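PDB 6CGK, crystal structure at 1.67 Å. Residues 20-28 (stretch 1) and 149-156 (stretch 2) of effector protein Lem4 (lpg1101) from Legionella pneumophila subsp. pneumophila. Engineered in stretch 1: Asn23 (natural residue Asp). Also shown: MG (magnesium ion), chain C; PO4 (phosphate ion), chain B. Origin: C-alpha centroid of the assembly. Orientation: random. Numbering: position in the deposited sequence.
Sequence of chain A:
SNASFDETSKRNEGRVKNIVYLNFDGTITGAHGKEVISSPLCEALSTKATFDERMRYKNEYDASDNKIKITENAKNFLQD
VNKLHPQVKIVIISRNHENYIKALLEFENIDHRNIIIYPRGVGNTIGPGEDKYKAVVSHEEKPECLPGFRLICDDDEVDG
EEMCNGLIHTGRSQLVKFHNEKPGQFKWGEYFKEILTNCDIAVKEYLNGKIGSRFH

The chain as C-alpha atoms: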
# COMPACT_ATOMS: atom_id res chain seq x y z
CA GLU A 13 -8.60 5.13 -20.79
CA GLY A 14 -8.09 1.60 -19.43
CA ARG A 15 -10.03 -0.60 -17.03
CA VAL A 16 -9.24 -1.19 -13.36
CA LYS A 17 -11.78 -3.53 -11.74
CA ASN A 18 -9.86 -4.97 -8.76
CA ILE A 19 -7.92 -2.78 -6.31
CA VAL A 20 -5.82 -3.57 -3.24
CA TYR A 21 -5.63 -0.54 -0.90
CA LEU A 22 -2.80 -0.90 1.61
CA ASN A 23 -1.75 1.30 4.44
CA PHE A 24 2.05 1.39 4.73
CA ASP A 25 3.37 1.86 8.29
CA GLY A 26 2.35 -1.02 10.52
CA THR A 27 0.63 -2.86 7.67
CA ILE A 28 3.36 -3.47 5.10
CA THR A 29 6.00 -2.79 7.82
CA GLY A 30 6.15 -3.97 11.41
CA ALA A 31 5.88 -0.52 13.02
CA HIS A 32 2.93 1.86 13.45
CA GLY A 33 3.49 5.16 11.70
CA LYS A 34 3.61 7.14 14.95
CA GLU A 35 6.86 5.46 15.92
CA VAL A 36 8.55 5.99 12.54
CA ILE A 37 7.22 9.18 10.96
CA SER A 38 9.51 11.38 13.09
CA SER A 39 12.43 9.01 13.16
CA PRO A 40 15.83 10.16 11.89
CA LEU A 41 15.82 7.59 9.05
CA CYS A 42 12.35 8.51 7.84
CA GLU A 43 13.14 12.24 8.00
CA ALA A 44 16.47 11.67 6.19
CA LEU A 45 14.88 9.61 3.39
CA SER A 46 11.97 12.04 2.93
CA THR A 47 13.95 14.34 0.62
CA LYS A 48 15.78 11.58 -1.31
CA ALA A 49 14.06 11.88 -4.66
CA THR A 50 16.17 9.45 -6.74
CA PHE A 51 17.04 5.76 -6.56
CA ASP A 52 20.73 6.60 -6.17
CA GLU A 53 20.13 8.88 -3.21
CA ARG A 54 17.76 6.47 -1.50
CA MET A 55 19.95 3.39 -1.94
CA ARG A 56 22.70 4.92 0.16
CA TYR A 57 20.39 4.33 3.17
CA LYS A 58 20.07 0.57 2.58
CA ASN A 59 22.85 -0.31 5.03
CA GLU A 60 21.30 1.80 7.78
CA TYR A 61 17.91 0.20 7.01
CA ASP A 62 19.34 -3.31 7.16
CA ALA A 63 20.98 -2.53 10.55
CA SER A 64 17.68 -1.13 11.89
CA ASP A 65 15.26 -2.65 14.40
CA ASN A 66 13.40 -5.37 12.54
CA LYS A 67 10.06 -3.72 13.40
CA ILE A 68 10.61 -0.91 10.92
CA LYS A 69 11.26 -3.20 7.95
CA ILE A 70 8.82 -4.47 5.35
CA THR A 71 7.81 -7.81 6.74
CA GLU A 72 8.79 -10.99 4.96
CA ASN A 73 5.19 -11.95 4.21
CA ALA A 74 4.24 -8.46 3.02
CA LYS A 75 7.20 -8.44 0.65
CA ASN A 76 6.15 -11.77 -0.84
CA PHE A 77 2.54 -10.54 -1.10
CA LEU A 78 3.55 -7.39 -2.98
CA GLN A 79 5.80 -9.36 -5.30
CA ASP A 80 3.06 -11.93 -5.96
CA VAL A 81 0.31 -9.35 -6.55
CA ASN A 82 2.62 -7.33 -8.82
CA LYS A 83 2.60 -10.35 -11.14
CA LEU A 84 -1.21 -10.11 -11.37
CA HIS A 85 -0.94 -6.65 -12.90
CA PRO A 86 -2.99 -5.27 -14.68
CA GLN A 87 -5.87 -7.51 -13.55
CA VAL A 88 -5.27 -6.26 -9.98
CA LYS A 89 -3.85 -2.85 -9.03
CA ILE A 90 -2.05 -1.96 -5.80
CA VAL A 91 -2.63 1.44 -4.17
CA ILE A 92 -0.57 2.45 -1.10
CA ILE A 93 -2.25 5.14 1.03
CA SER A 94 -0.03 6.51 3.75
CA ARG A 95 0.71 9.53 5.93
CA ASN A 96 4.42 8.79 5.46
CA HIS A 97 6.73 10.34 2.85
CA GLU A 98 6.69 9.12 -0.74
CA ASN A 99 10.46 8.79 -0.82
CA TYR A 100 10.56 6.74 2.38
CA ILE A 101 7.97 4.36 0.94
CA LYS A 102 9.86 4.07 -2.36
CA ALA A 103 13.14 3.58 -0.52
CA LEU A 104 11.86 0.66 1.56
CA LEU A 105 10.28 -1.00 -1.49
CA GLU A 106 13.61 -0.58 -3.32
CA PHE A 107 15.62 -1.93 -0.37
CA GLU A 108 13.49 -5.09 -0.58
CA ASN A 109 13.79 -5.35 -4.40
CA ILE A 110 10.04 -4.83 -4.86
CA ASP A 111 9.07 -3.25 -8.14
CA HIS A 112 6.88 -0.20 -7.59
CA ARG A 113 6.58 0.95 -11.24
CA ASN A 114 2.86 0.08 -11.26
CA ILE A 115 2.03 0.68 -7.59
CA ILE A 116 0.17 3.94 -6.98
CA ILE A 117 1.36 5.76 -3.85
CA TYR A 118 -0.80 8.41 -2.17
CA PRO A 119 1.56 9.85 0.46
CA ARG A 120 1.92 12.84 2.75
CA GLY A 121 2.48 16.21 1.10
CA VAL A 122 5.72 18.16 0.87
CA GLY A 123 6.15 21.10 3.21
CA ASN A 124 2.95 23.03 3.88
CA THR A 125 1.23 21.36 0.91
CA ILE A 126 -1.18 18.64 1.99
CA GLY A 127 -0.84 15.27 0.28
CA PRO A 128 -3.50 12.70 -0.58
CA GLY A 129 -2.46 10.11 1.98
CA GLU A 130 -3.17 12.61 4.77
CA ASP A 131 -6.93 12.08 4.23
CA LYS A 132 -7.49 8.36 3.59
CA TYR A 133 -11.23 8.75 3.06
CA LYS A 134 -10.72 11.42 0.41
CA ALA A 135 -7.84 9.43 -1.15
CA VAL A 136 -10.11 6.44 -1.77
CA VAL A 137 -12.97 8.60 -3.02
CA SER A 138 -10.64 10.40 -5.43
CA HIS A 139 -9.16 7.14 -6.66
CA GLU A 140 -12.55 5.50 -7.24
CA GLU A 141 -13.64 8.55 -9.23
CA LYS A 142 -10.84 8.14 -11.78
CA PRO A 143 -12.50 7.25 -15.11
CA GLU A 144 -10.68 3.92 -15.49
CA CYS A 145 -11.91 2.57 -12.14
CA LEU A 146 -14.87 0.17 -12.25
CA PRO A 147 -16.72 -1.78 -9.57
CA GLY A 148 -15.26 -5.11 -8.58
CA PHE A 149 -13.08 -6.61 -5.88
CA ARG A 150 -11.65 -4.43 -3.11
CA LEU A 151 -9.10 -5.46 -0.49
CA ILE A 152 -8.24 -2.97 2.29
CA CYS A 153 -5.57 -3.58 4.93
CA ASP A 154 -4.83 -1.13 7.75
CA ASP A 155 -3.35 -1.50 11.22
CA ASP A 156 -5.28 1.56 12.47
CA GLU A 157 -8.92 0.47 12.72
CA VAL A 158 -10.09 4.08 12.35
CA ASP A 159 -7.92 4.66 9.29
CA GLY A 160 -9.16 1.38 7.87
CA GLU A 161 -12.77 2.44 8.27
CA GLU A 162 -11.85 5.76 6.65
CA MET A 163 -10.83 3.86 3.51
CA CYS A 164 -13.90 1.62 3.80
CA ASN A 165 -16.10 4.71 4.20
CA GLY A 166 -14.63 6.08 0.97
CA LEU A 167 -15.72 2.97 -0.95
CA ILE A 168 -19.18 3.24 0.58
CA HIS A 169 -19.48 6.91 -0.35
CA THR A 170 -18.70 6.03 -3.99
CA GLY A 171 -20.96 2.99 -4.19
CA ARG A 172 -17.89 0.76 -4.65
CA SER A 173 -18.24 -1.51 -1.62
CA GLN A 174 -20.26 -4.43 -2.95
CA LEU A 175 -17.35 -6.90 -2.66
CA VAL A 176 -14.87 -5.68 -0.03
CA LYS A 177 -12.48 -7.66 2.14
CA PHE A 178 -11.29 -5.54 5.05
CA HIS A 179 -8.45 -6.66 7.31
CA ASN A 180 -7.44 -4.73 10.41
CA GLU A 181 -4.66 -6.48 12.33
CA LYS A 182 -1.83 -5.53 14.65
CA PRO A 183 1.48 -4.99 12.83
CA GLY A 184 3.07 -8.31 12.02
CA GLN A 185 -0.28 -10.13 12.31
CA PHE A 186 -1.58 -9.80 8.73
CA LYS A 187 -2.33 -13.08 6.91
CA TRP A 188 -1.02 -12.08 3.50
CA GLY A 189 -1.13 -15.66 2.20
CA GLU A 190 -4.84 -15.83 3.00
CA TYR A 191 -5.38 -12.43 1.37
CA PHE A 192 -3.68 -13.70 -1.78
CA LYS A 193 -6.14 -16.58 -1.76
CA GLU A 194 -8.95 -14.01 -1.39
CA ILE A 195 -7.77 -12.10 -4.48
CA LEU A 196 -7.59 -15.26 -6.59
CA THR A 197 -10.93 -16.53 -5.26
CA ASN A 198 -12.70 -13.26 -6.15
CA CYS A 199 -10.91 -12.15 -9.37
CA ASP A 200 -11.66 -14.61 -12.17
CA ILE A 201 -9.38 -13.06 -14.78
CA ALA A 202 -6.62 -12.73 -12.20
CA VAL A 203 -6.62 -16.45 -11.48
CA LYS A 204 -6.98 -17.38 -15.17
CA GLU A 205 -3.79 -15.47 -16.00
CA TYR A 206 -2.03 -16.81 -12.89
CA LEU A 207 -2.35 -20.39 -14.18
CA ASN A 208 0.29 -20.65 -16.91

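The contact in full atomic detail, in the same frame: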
# COMPACT_ATOMS: atom_id res chain seq x y z
N VAL A 20 -6.34 -3.25 -4.56
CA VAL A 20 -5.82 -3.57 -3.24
C VAL A 20 -5.31 -2.26 -2.65
O VAL A 20 -4.33 -1.69 -3.15
CB VAL A 20 -4.71 -4.63 -3.31
CG1 VAL A 20 -4.07 -4.84 -1.94
CG2 VAL A 20 -5.26 -5.94 -3.90
N TYR A 21 -5.98 -1.77 -1.61
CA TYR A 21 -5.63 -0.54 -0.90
C TYR A 21 -4.89 -0.92 0.37
O TYR A 21 -5.48 -1.55 1.26
CB TYR A 21 -6.87 0.26 -0.53
CG TYR A 21 -7.59 0.97 -1.65
CD1 TYR A 21 -7.02 2.06 -2.28
CD2 TYR A 21 -8.89 0.58 -2.03
CE1 TYR A 21 -7.70 2.76 -3.27
CE2 TYR A 21 -9.57 1.26 -3.03
CZ TYR A 21 -8.97 2.34 -3.65
OH TYR A 21 -9.65 3.04 -4.62
N LEU A 22 -3.64 -0.50 0.49
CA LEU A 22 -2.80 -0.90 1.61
C LEU A 22 -2.30 0.36 2.30
O LEU A 22 -1.72 1.24 1.66
CB LEU A 22 -1.62 -1.75 1.15
CG LEU A 22 -1.87 -2.97 0.25
CD1 LEU A 22 -0.56 -3.62 -0.16
CD2 LEU A 22 -2.77 -3.98 0.95
N ASN A 23 -2.53 0.43 3.61
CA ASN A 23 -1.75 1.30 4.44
C ASN A 23 -0.29 0.86 4.40
O ASN A 23 0.02 -0.28 4.07
CB ASN A 23 -2.30 1.24 5.87
CG ASN A 23 -1.57 2.11 6.79
OD1 ASN A 23 -0.93 1.63 7.72
ND2 ASN A 23 -1.67 3.42 6.57
N PHE A 24 0.63 1.77 4.75
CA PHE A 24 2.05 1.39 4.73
C PHE A 24 2.60 1.08 6.13
O PHE A 24 2.89 -0.07 6.43
CB PHE A 24 2.91 2.47 4.08
CG PHE A 24 4.35 2.06 3.90
CD1 PHE A 24 4.70 1.17 2.88
CD2 PHE A 24 5.34 2.57 4.73
CE1 PHE A 24 6.05 0.79 2.71
CE2 PHE A 24 6.69 2.19 4.57
CZ PHE A 24 7.03 1.29 3.56
N ASP A 25 2.72 2.09 7.00
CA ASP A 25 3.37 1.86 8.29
C ASP A 25 2.49 0.98 9.16
O ASP A 25 1.32 1.30 9.41
CB ASP A 25 3.62 3.18 9.03
CG ASP A 25 4.58 4.08 8.29
OD1 ASP A 25 5.71 3.65 8.04
OD2 ASP A 25 4.19 5.22 7.96
N GLY A 26 3.05 -0.12 9.63
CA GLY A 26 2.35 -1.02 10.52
C GLY A 26 1.55 -2.08 9.80
O GLY A 26 1.08 -3.03 10.45
N THR A 27 1.35 -1.92 8.50
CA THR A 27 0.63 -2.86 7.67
C THR A 27 1.60 -3.61 6.77
O THR A 27 1.79 -4.82 6.92
CB THR A 27 -0.42 -2.12 6.84
OG1 THR A 27 -1.31 -1.43 7.73
CG2 THR A 27 -1.23 -3.07 6.00
N ILE A 28 2.26 -2.89 5.86
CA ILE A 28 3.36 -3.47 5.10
C ILE A 28 4.63 -3.59 5.95
O ILE A 28 5.39 -4.55 5.77
CB ILE A 28 3.58 -2.63 3.83
CG1 ILE A 28 2.42 -2.89 2.84
CG2 ILE A 28 4.92 -2.96 3.16
CD1 ILE A 28 2.25 -1.80 1.82
N PHE A 149 -13.62 -6.15 -7.15
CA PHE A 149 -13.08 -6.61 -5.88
C PHE A 149 -12.27 -5.52 -5.21
O PHE A 149 -11.53 -4.78 -5.87
CB PHE A 149 -12.21 -7.85 -6.11
CG PHE A 149 -11.55 -8.35 -4.87
CD1 PHE A 149 -12.28 -8.99 -3.87
CD2 PHE A 149 -10.19 -8.21 -4.70
CE1 PHE A 149 -11.64 -9.47 -2.72
CE2 PHE A 149 -9.54 -8.68 -3.55
CZ PHE A 149 -10.27 -9.32 -2.56
N ARG A 150 -12.42 -5.40 -3.90
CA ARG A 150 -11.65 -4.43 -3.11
C ARG A 150 -11.09 -5.12 -1.87
O ARG A 150 -11.84 -5.73 -1.10
CB ARG A 150 -12.50 -3.22 -2.66
CG ARG A 150 -13.00 -2.32 -3.79
CD ARG A 150 -11.84 -1.67 -4.57
NE ARG A 150 -12.35 -0.78 -5.63
CZ ARG A 150 -12.71 -1.18 -6.85
NH1 ARG A 150 -12.63 -2.47 -7.19
NH2 ARG A 150 -13.14 -0.30 -7.75
N LEU A 151 -9.78 -5.00 -1.69
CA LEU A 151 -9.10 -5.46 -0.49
C LEU A 151 -8.51 -4.23 0.19
O LEU A 151 -7.89 -3.39 -0.47
CB LEU A 151 -8.00 -6.48 -0.82
CG LEU A 151 -7.08 -6.91 0.33
CD1 LEU A 151 -7.87 -7.56 1.46
CD2 LEU A 151 -5.99 -7.84 -0.18
N ILE A 152 -8.75 -4.09 1.50
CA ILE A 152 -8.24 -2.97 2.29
C ILE A 152 -7.58 -3.54 3.52
O ILE A 152 -8.23 -4.28 4.28
CB ILE A 152 -9.35 -2.01 2.73
CG1 ILE A 152 -10.06 -1.39 1.53
CG2 ILE A 152 -8.79 -0.95 3.71
CD1 ILE A 152 -11.27 -0.53 1.96
N CYS A 153 -6.31 -3.20 3.73
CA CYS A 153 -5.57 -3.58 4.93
C CYS A 153 -5.05 -2.34 5.64
O CYS A 153 -4.39 -1.49 5.02
CB CYS A 153 -4.40 -4.50 4.58
SG CYS A 153 -4.97 -6.04 3.87
N ASP A 154 -5.35 -2.22 6.93
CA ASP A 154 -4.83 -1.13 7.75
C ASP A 154 -4.64 -1.63 9.17
O ASP A 154 -5.44 -2.42 9.67
CB ASP A 154 -5.79 0.07 7.72
CG ASP A 154 -5.09 1.38 7.99
OD1 ASP A 154 -4.24 1.44 8.90
OD2 ASP A 154 -5.40 2.36 7.28
N ASP A 155 -3.56 -1.17 9.81
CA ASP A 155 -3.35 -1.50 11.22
C ASP A 155 -4.07 -0.54 12.17
O ASP A 155 -4.18 -0.84 13.37
CB ASP A 155 -1.87 -1.50 11.55
CG ASP A 155 -1.24 -0.14 11.34
OD1 ASP A 155 -1.40 0.38 10.22
OD2 ASP A 155 -0.62 0.41 12.28
N ASP A 156 -4.51 0.61 11.68
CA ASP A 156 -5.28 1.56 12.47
C ASP A 156 -6.75 1.35 12.10
O ASP A 156 -7.15 1.61 10.96
CB ASP A 156 -4.80 2.99 12.18
CG ASP A 156 -5.35 4.00 13.17
OD1 ASP A 156 -6.51 3.85 13.60
OD2 ASP A 156 -4.62 4.95 13.53
MG MG C . -0.44 2.31 9.48
P PO4 B . 0.66 5.19 7.56
O1 PO4 B . 1.33 4.52 6.38
O2 PO4 B . -0.50 6.10 7.17
O3 PO4 B . 1.73 6.03 8.25
O4 PO4 B . 0.22 4.15 8.57
O HOH W 1 -2.29 3.26 9.66
O HOH W 2 0.10 2.91 11.36

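The strongest link between the two stretches is a magnesium ion held at the C-terminal ends of their strands. Stretch 1 supplies OD1 of Asn23, an engineered replacement of the natural Asp, at 1.9 Å from MG, and the backbone O of Asp25 at 2.0 Å; stretch 2 supplies Asp155 OD1, 2.3 Å from MG. Phosphate O4, 2.2 Å from the metal, and two waters complete a shell of six oxygens. Shared coordination explains why Asp25 O and Asp155 OD1 can lie 3.0 Å apart without a hydrogen bond: the cation offsets the repulsion between two acceptors. The waters tie the shell back to stretch 2, one donating to Asp154 OD1 and the other to Asp155 OD2, each over 2.8 Å. On the stretch 1 side, the phosphate is anchored by the backbone, accepting a hydrogen bond at O1 from Asp25 N (2.9 Å) and a longer one from Phe24 N (3.3 Å).

Next to the metal, Thr27 OG1 makes a weak hydrogen bond to Asp155 OD1 at 3.1 Å, and its proton has another acceptor within reach. Gly26 lets the loop pass close to Asp155. Its phi/psi of 88/-13 would jam a CB against the preceding carbonyl, and a CB there would also fall 2.3 Å from Asp155 OD2. Asp154 OD1 meanwhile accepts a hydrogen bond from Asp156 N (2.9 Å), bracing the turn that follows the strand.

Away from the ion, the backbones run side by side as parallel strands, their axes 5° apart and 4.7 Å distant at closest approach. Val20, Tyr21 and Leu22 pair with Leu151, Ile152 and Cys153. Three nearly straight hydrogen bonds hold this register: Tyr21 N to Leu151 O (2.8 Å), Cys153 N to Tyr21 O (3.1 Å) and Asn23 N to Cys153 O (3.0 Å). Tyr21 thus uses both its N and its O, bonding to the residues before and after its partner, as parallel pairing requires. Tyr21 O also receives a CA-H...O contact from Ile152 CA at 3.3 Å.

Side chains alternate between the sheet's faces. On one, Val20 CG1 packs against Leu151 CD2 and Leu22 CD2 against Cys153 CB, both at 4.0 Å; Thr27 CG2 extends this apolar patch, 3.8 Å from Cys153 CB. On the other, Tyr21 CB lies 4.1 Å from Ile152 CG1, while its ring reaches Arg150, with CE2 4.0 Å from CD. Altogether the contact buries 561 Å², summed over both sides.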